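Local atomic coordinates of malate Synthase (Haloferax volcanii, PDB entry 3OYZ), a protein that catalyses the Claisen condensation of acetyl-CoA with glyoxylate and the hydrolysis of the resulting malyl-CoA, yielding malate in the glyoxylate cycle. Residues 10-15 and 266-271; 233-238 and 258-263. All coordinates share one frame; numbering follows the deposited sequence.

Contact 1 (10-15 and 266-271); sequences FVRTFF and EANTSP. With ACO (acetyl coenzyme *a), chain B.
Arg-12 and Thr-13, at the entrance to the first strand of the TIM barrel, meet Asn-268 and its neighbours late in helix 261-269, the helix that follows the eighth strand. The amide of Asn-268 is the hub. Its OD1 accepts a hydrogen bond from Thr-13 OG1 at 2.9 Å, the hydroxyl standing above the carbonyl plane by 39°. Thr-13 holds OG1 there with chi1 at 28°, well short of a staggered angle, which suggests some strain; OG1 is also bonded to Asp-44 N. Asn-268 ND2 reaches Met-40 O and Ala-42 O, so the flip of the amide is fixed. The same OD1 lies over the centre of the Arg-12 guanidinium, 3.3 Å above its plane, while Arg-12 NH1 donates to Asn-268 O at 3.0 Å. A bend at chi3 (-70°) places NE, which forms a salt bridge with Asp-44, and NH2 continues to Gln-412 of the second subunit. An alanine in place of Arg-12 would probably leave Asn-268 O and Asp-44 without these mates, open a gap against Pro-271 and weaken the tie to the second subunit. Apolar packing is close: Thr-13 CG2 sits 3.5 Å from Ala-267 CB, and Arg-12 CG lies 3.8 Å from Pro-271 CG. One water donates to both Arg-12 O (2.9 Å) and Ala-267 O (2.7 Å), bridging the backbones. Such packing of the helix after the eighth strand against the start of the first belongs to the seam where a TIM barrel closes upon itself.

Contact 2 (233-238 and 258-263); sequences DDIRDV and SLTPGQ. With ACO (acetyl coenzyme *a), chain B.
Ile-235 and Leu-259 mark the closest backbone approach, their CA atoms 7.1 Å apart, where a type I turn from Asp-234 to Asp-237 faces the start of helix 261-269. No direct hydrogen bond joins the segments; two waters do so. One donates to Ile-235 O and pairs with Thr-260 OG1, while the other donates to Ile-235 O and accepts from Gln-263 NE2. Thr-260 is the helix N-cap, its OG1 accepting from Gln-263 N at 3.0 Å. The side chain of Gln-263 turns back as well, its OE1 accepting from Leu-259 N at 2.8 Å, in the plane of the amide, and NE2 also bonds Tyr-232 O, which fixes the amide's rotation. Ile-235 CG2 meets Leu-259 CD1 at 3.9 Å, the side chains crossing at about a right angle. Ile-235 CD1 instead covers the centre of one face of the Arg-236 guanidinium. Arg-236 NH2 donates to the diphosphate oxygen O5A of acetyl-CoA at 2.9 Å, nearly straight at 165°, and Asp-384 holds NE by a salt bridge. Leu-259 O accepts from the adenine N6A (3.1 Å) and the pantetheine N8P (3.0 Å), consistent with a bent acetyl-CoA whose adenine lies close to its pantetheine arm. These loops after the seventh and eighth strands form part of the acetyl-CoA pocket at the mouth of the barrel.

How the contacts relate
Following the chain from the N terminus, the first barrel strand, 13-18, begins contact 1 and waits some 250 residues, through the intervening strands and helices, for its partner 266-271. Inside that long loop lies contact 2, a much shorter closure in which 233-238 returns to 258-263 after only helix 238-249 and strand 255-258. The two share helix 261-269, whose beginning serves contact 2 and whose later turn, with the residues after it, serves contact 1. They also touch directly: Phe-14 O and Ser-258 N, 2.8 Å apart, probably form a hydrogen bond between the first and eighth strands. Phe-15 completes the connection, packing on Ser-258 O and reaching the adenine of the acetyl-CoA that contact 2 grips.

Contact 1 (10-15 and 266-271)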
loop_
_atom_site.group_PDB
_atom_site.type_symbol
_atom_site.label_atom_id
_atom_site.label_comp_id
_atom_site.label_asym_id
_atom_site.label_seq_id
_atom_site.Cartn_x
_atom_site.Cartn_y
_atom_site.Cartn_z
ATOM N N PHE A 10 -19.519 14.792 3.392
ATOM C CA PHE A 10 -18.283 15.105 2.655
ATOM C C PHE A 10 -17.675 16.354 3.262
ATOM O O PHE A 10 -18.450 17.268 3.627
ATOM C CB PHE A 10 -18.574 15.427 1.188
ATOM C CG PHE A 10 -19.081 14.257 0.391
ATOM C CD1 PHE A 10 -18.215 13.520 -0.403
ATOM C CD2 PHE A 10 -20.429 13.949 0.362
ATOM C CE1 PHE A 10 -18.682 12.468 -1.202
ATOM C CE2 PHE A 10 -20.902 12.843 -0.370
ATOM C CZ PHE A 10 -20.016 12.101 -1.154
ATOM N N VAL A 11 -16.343 16.432 3.302
ATOM C CA VAL A 11 -15.576 17.557 3.835
ATOM C C VAL A 11 -14.510 17.852 2.790
ATOM O O VAL A 11 -13.650 17.017 2.500
ATOM C CB VAL A 11 -14.945 17.352 5.231
ATOM C CG1 VAL A 11 -13.938 18.424 5.581
ATOM C CG2 VAL A 11 -15.990 17.308 6.328
ATOM N N ARG A 12 -14.573 19.039 2.146
ATOM C CA ARG A 12 -13.593 19.421 1.136
ATOM C C ARG A 12 -12.392 20.070 1.751
ATOM O O ARG A 12 -11.292 19.917 1.210
ATOM C CB ARG A 12 -14.213 20.473 0.158
ATOM C CG ARG A 12 -15.358 19.901 -0.684
ATOM C CD ARG A 12 -16.081 21.045 -1.442
ATOM N NE ARG A 12 -16.808 21.826 -0.444
ATOM C CZ ARG A 12 -17.461 22.957 -0.740
ATOM N NH1 ARG A 12 -17.442 23.421 -1.989
ATOM N NH2 ARG A 12 -18.187 23.547 0.199
ATOM N N THR A 13 -12.559 20.832 2.844
ATOM C CA THR A 13 -11.498 21.753 3.236
ATOM C C THR A 13 -11.509 21.670 4.742
ATOM O O THR A 13 -12.589 21.650 5.318
ATOM C CB THR A 13 -11.895 23.242 2.831
ATOM O OG1 THR A 13 -13.320 23.309 2.838
ATOM C CG2 THR A 13 -11.600 23.456 1.376
ATOM N N PHE A 14 -10.323 21.621 5.331
ATOM C CA PHE A 14 -10.065 21.483 6.754
ATOM C C PHE A 14 -9.045 22.572 6.927
ATOM O O PHE A 14 -7.864 22.394 6.579
ATOM C CB PHE A 14 -9.455 20.049 6.969
ATOM C CG PHE A 14 -9.052 19.715 8.379
ATOM C CD1 PHE A 14 -9.915 19.052 9.245
ATOM C CD2 PHE A 14 -7.744 19.903 8.771
ATOM C CE1 PHE A 14 -9.527 18.730 10.541
ATOM C CE2 PHE A 14 -7.328 19.539 10.027
ATOM C CZ PHE A 14 -8.197 18.935 10.928
ATOM N N PHE A 15 -9.444 23.724 7.478
ATOM C CA PHE A 15 -8.507 24.882 7.501
ATOM C C PHE A 15 -7.992 25.211 8.877
ATOM O O PHE A 15 -8.832 25.467 9.718
ATOM C CB PHE A 15 -9.390 26.107 7.120
ATOM C CG PHE A 15 -8.684 27.454 7.063
ATOM C CD1 PHE A 15 -7.381 27.581 6.616
ATOM C CD2 PHE A 15 -9.426 28.631 7.312
ATOM C CE1 PHE A 15 -6.725 28.857 6.565
ATOM C CE2 PHE A 15 -8.814 29.917 7.236
ATOM C CZ PHE A 15 -7.466 30.024 6.828
ATOM N N GLU A 266 -9.237 27.281 -3.465
ATOM C CA GLU A 266 -8.880 26.216 -4.430
ATOM C C GLU A 266 -9.453 24.833 -4.053
ATOM O O GLU A 266 -10.079 24.120 -4.845
ATOM C CB GLU A 266 -7.356 26.105 -4.506
ATOM C CG GLU A 266 -6.729 27.264 -5.275
ATOM C CD GLU A 266 -6.913 27.148 -6.801
ATOM O OE1 GLU A 266 -7.012 26.024 -7.341
ATOM O OE2 GLU A 266 -6.991 28.182 -7.490
ATOM N N ALA A 267 -9.326 24.494 -2.773
ATOM C CA ALA A 267 -9.724 23.158 -2.345
ATOM C C ALA A 267 -11.241 23.071 -2.295
ATOM O O ALA A 267 -11.792 21.992 -2.444
ATOM C CB ALA A 267 -9.094 22.832 -0.951
ATOM N N ASN A 268 -11.965 24.172 -2.124
ATOM C CA ASN A 268 -13.451 24.137 -2.217
ATOM C C ASN A 268 -13.994 23.891 -3.615
ATOM O O ASN A 268 -15.082 23.309 -3.810
ATOM C CB ASN A 268 -14.098 25.412 -1.654
ATOM C CG ASN A 268 -14.397 25.332 -0.180
ATOM O OD1 ASN A 268 -14.624 24.238 0.366
ATOM N ND2 ASN A 268 -14.348 26.487 0.497
ATOM N N THR A 269 -13.211 24.281 -4.605
ATOM C CA THR A 269 -13.643 24.190 -6.004
ATOM C C THR A 269 -13.172 22.924 -6.680
ATOM O O THR A 269 -13.862 22.350 -7.517
ATOM C CB THR A 269 -12.950 25.306 -6.882
ATOM O OG1 THR A 269 -12.852 26.523 -6.140
ATOM C CG2 THR A 269 -13.715 25.550 -8.136
ATOM N N SER A 270 -11.970 22.490 -6.334
ATOM C CA SER A 270 -11.383 21.343 -7.007
ATOM C C SER A 270 -12.251 20.084 -7.131
ATOM O O SER A 270 -12.263 19.528 -8.217
ATOM C CB SER A 270 -10.040 20.952 -6.391
ATOM O OG SER A 270 -9.789 19.601 -6.783
ATOM N N PRO A 271 -12.971 19.623 -6.085
ATOM C CA PRO A 271 -13.655 18.360 -6.365
ATOM C C PRO A 271 -15.053 18.486 -6.968
ATOM O O PRO A 271 -15.690 17.470 -7.245
ATOM C CB PRO A 271 -13.813 17.754 -4.959
ATOM C CG PRO A 271 -13.943 18.960 -4.053
ATOM C CD PRO A 271 -12.886 19.863 -4.629
HETATM N N1A ACO B . -5.873 31.634 9.363
HETATM C C2A ACO B . -6.374 32.884 9.384
HETATM N N3A ACO B . -5.868 33.845 8.592
HETATM C C4A ACO B . -4.825 33.635 7.747
HETATM C C5A ACO B . -4.257 32.271 7.701
HETATM C C6A ACO B . -4.821 31.250 8.605
HETATM N N6A ACO B . -4.236 30.023 8.565
HETATM N N7A ACO B . -3.250 32.280 6.818
HETATM C C8A ACO B . -3.156 33.547 6.346
HETATM N N9A ACO B . -4.115 34.333 6.854
HETATM C C1B ACO B . -4.281 35.778 6.495
HETATM C C2B ACO B . -2.891 36.384 6.352
HETATM O O2B ACO B . -2.437 36.803 7.638
HETATM C C3B ACO B . -3.112 37.516 5.368
HETATM O O3B ACO B . -3.712 38.526 6.184
HETATM P P3B ACO B . -3.710 40.146 5.885
HETATM O O7A ACO B . -5.137 40.290 5.379
HETATM O O8A ACO B . -2.577 40.254 4.886
HETATM O O9A ACO B . -3.395 40.836 7.194
HETATM C C4B ACO B . -4.151 36.923 4.430
HETATM O O4B ACO B . -4.899 35.980 5.210
HETATM C C5B ACO B . -3.503 36.161 3.279
HETATM O O5B ACO B . -2.363 35.489 3.816
HETATM P P1A ACO B . -1.246 34.815 2.881
HETATM O O1A ACO B . -0.421 35.781 2.093
HETATM O O2A ACO B . -2.017 33.840 2.040
HETATM O O3A ACO B . -0.215 33.978 3.775
HETATM P P2A ACO B . 0.908 34.684 4.675
HETATM O O4A ACO B . 0.078 35.775 5.269
HETATM O O5A ACO B . 2.188 34.701 3.865
HETATM O O6A ACO B . 1.285 33.632 5.857
HETATM C CBP ACO B . 1.480 31.436 6.948
HETATM C CCP ACO B . 1.637 32.253 5.660
HETATM C CDP ACO B . 2.367 31.993 8.059
HETATM C CEP ACO B . 1.969 30.027 6.637
HETATM C CAP ACO B . 0.042 31.443 7.482
HETATM O OAP ACO B . -0.761 31.164 6.344
HETATM C C9P ACO B . -0.240 30.388 8.533
HETATM O O9P ACO B . 0.228 30.510 9.670
HETATM N N8P ACO B . -0.980 29.337 8.141
HETATM C C7P ACO B . -1.302 28.293 9.105
HETATM C C6P ACO B . -0.112 27.384 9.447
HETATM C C5P ACO B . -0.708 26.226 10.226
HETATM O O5P ACO B . -1.920 26.186 10.429
HETATM N N4P ACO B . 0.152 25.277 10.594
HETATM C C3P ACO B . -0.213 24.065 11.307
HETATM C C2P ACO B . -1.039 23.118 10.433
HETATM S S1P ACO B . 0.257 22.177 9.683
HETATM C C ACO B . 0.805 21.005 10.762
HETATM O O ACO B . 0.579 21.034 11.956
HETATM C CH3 ACO B . 1.660 19.917 10.189
HETATM O O HOH W 1 -10.900 19.564 -1.637
#

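Contact 2 (233-238 and 258-263)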
loop_
_atom_site.group_PDB
_atom_site.type_symbol
_atom_site.label_atom_id
_atom_site.label_comp_id
_atom_site.label_asym_id
_atom_site.label_seq_id
_atom_site.Cartn_x
_atom_site.Cartn_y
_atom_site.Cartn_z
ATOM N N ASP A 233 2.437 22.047 2.051
ATOM C CA ASP A 233 3.092 23.195 2.708
ATOM C C ASP A 233 3.804 24.136 1.725
ATOM O O ASP A 233 4.232 25.200 2.141
ATOM C CB ASP A 233 4.043 22.803 3.862
ATOM C CG ASP A 233 5.026 21.664 3.484
ATOM O OD1 ASP A 233 5.147 21.316 2.289
ATOM O OD2 ASP A 233 5.679 21.068 4.383
ATOM N N ASP A 234 3.973 23.772 0.454
ATOM C CA ASP A 234 4.345 24.769 -0.580
ATOM C C ASP A 234 3.171 25.676 -0.916
ATOM O O ASP A 234 2.547 25.493 -1.971
ATOM C CB ASP A 234 4.783 24.047 -1.857
ATOM C CG ASP A 234 6.072 23.259 -1.651
ATOM O OD1 ASP A 234 6.720 23.453 -0.605
ATOM O OD2 ASP A 234 6.457 22.418 -2.495
ATOM N N ILE A 235 2.809 26.557 0.021
ATOM C CA ILE A 235 1.517 27.248 0.021
ATOM C C ILE A 235 1.288 28.105 -1.225
ATOM O O ILE A 235 0.143 28.389 -1.580
ATOM C CB ILE A 235 1.327 28.100 1.281
ATOM C CG1 ILE A 235 2.578 28.962 1.506
ATOM C CG2 ILE A 235 1.236 27.224 2.531
ATOM C CD1 ILE A 235 2.456 29.912 2.721
ATOM N N ARG A 236 2.344 28.508 -1.924
ATOM C CA ARG A 236 2.127 29.360 -3.122
ATOM C C ARG A 236 1.941 28.563 -4.416
ATOM O O ARG A 236 1.544 29.149 -5.424
ATOM C CB ARG A 236 3.265 30.357 -3.382
ATOM C CG ARG A 236 3.891 31.021 -2.144
ATOM C CD ARG A 236 2.885 31.787 -1.294
ATOM N NE ARG A 236 3.595 32.344 -0.141
ATOM C CZ ARG A 236 3.036 32.956 0.898
ATOM N NH1 ARG A 236 1.720 33.057 0.998
ATOM N NH2 ARG A 236 3.798 33.422 1.879
ATOM N N ASP A 237 2.259 27.262 -4.380
ATOM C CA ASP A 237 2.217 26.389 -5.558
ATOM C C ASP A 237 0.761 26.005 -5.819
ATOM O O ASP A 237 0.257 24.953 -5.378
ATOM C CB ASP A 237 3.160 25.194 -5.316
ATOM C CG ASP A 237 3.279 24.259 -6.501
ATOM O OD1 ASP A 237 2.726 24.519 -7.590
ATOM O OD2 ASP A 237 3.968 23.232 -6.334
ATOM N N VAL A 238 0.064 26.865 -6.559
ATOM C CA VAL A 238 -1.325 26.587 -6.899
ATOM C C VAL A 238 -1.485 25.315 -7.733
ATOM O O VAL A 238 -2.419 24.523 -7.537
ATOM C CB VAL A 238 -1.981 27.802 -7.642
ATOM C CG1 VAL A 238 -3.358 27.427 -8.247
ATOM C CG2 VAL A 238 -2.077 28.980 -6.686
ATOM N N SER A 258 -6.134 22.875 4.440
ATOM C CA SER A 258 -5.854 24.190 3.830
ATOM C C SER A 258 -5.060 25.032 4.790
ATOM O O SER A 258 -5.368 25.010 5.974
ATOM C CB SER A 258 -7.178 24.875 3.514
ATOM O OG SER A 258 -7.586 24.260 2.333
ATOM N N LEU A 259 -3.985 25.689 4.349
ATOM C CA LEU A 259 -3.137 26.411 5.311
ATOM C C LEU A 259 -3.423 27.927 5.190
ATOM O O LEU A 259 -3.022 28.730 6.040
ATOM C CB LEU A 259 -1.641 26.135 5.073
ATOM C CG LEU A 259 -1.293 24.655 5.331
ATOM C CD1 LEU A 259 0.123 24.405 4.949
ATOM C CD2 LEU A 259 -1.531 24.465 6.836
ATOM N N THR A 260 -4.023 28.316 4.069
ATOM C CA THR A 260 -4.216 29.753 3.799
ATOM C C THR A 260 -5.603 30.018 3.245
ATOM O O THR A 260 -6.246 29.128 2.669
ATOM C CB THR A 260 -3.184 30.292 2.761
ATOM O OG1 THR A 260 -3.444 29.728 1.469
ATOM C CG2 THR A 260 -1.739 30.008 3.136
ATOM N N PRO A 261 -6.036 31.311 3.256
ATOM C CA PRO A 261 -7.381 31.495 2.691
ATOM C C PRO A 261 -7.409 31.160 1.203
ATOM O O PRO A 261 -8.423 30.706 0.672
ATOM C CB PRO A 261 -7.681 32.991 2.978
ATOM C CG PRO A 261 -6.936 33.208 4.300
ATOM C CD PRO A 261 -5.602 32.457 4.093
ATOM N N GLY A 262 -6.286 31.345 0.523
ATOM C CA GLY A 262 -6.214 30.987 -0.913
ATOM C C GLY A 262 -6.329 29.469 -1.152
ATOM O O GLY A 262 -7.071 29.014 -2.060
ATOM N N GLN A 263 -5.698 28.679 -0.276
ATOM C CA GLN A 263 -5.914 27.210 -0.359
ATOM C C GLN A 263 -7.367 26.810 -0.109
ATOM O O GLN A 263 -7.930 25.974 -0.834
ATOM C CB GLN A 263 -4.904 26.430 0.485
ATOM C CG GLN A 263 -3.504 26.418 -0.111
ATOM C CD GLN A 263 -2.563 25.487 0.677
ATOM O OE1 GLN A 263 -2.839 25.232 1.832
ATOM N NE2 GLN A 263 -1.436 25.086 0.125
HETATM N N1A ACO B . -5.873 31.634 9.363
HETATM C C2A ACO B . -6.374 32.884 9.384
HETATM N N3A ACO B . -5.868 33.845 8.592
HETATM C C4A ACO B . -4.825 33.635 7.747
HETATM C C5A ACO B . -4.257 32.271 7.701
HETATM C C6A ACO B . -4.821 31.250 8.605
HETATM N N6A ACO B . -4.236 30.023 8.565
HETATM N N7A ACO B . -3.250 32.280 6.818
HETATM C C8A ACO B . -3.156 33.547 6.346
HETATM N N9A ACO B . -4.115 34.333 6.854
HETATM C C1B ACO B . -4.281 35.778 6.495
HETATM C C2B ACO B . -2.891 36.384 6.352
HETATM O O2B ACO B . -2.437 36.803 7.638
HETATM C C3B ACO B . -3.112 37.516 5.368
HETATM O O3B ACO B . -3.712 38.526 6.184
HETATM P P3B ACO B . -3.710 40.146 5.885
HETATM O O7A ACO B . -5.137 40.290 5.379
HETATM O O8A ACO B . -2.577 40.254 4.886
HETATM O O9A ACO B . -3.395 40.836 7.194
HETATM C C4B ACO B . -4.151 36.923 4.430
HETATM O O4B ACO B . -4.899 35.980 5.210
HETATM C C5B ACO B . -3.503 36.161 3.279
HETATM O O5B ACO B . -2.363 35.489 3.816
HETATM P P1A ACO B . -1.246 34.815 2.881
HETATM O O1A ACO B . -0.421 35.781 2.093
HETATM O O2A ACO B . -2.017 33.840 2.040
HETATM O O3A ACO B . -0.215 33.978 3.775
HETATM P P2A ACO B . 0.908 34.684 4.675
HETATM O O4A ACO B . 0.078 35.775 5.269
HETATM O O5A ACO B . 2.188 34.701 3.865
HETATM O O6A ACO B . 1.285 33.632 5.857
HETATM C CBP ACO B . 1.480 31.436 6.948
HETATM C CCP ACO B . 1.637 32.253 5.660
HETATM C CDP ACO B . 2.367 31.993 8.059
HETATM C CEP ACO B . 1.969 30.027 6.637
HETATM C CAP ACO B . 0.042 31.443 7.482
HETATM O OAP ACO B . -0.761 31.164 6.344
HETATM C C9P ACO B . -0.240 30.388 8.533
HETATM O O9P ACO B . 0.228 30.510 9.670
HETATM N N8P ACO B . -0.980 29.337 8.141
HETATM C C7P ACO B . -1.302 28.293 9.105
HETATM C C6P ACO B . -0.112 27.384 9.447
HETATM C C5P ACO B . -0.708 26.226 10.226
HETATM O O5P ACO B . -1.920 26.186 10.429
HETATM N N4P ACO B . 0.152 25.277 10.594
HETATM C C3P ACO B . -0.213 24.065 11.307
HETATM C C2P ACO B . -1.039 23.118 10.433
HETATM S S1P ACO B . 0.257 22.177 9.683
HETATM C C ACO B . 0.805 21.005 10.762
HETATM O O ACO B . 0.579 21.034 11.956
HETATM C CH3 ACO B . 1.660 19.917 10.189
HETATM O O HOH W 2 -1.973 30.062 -0.800
HETATM O O HOH W 3 -0.995 25.899 -2.853
#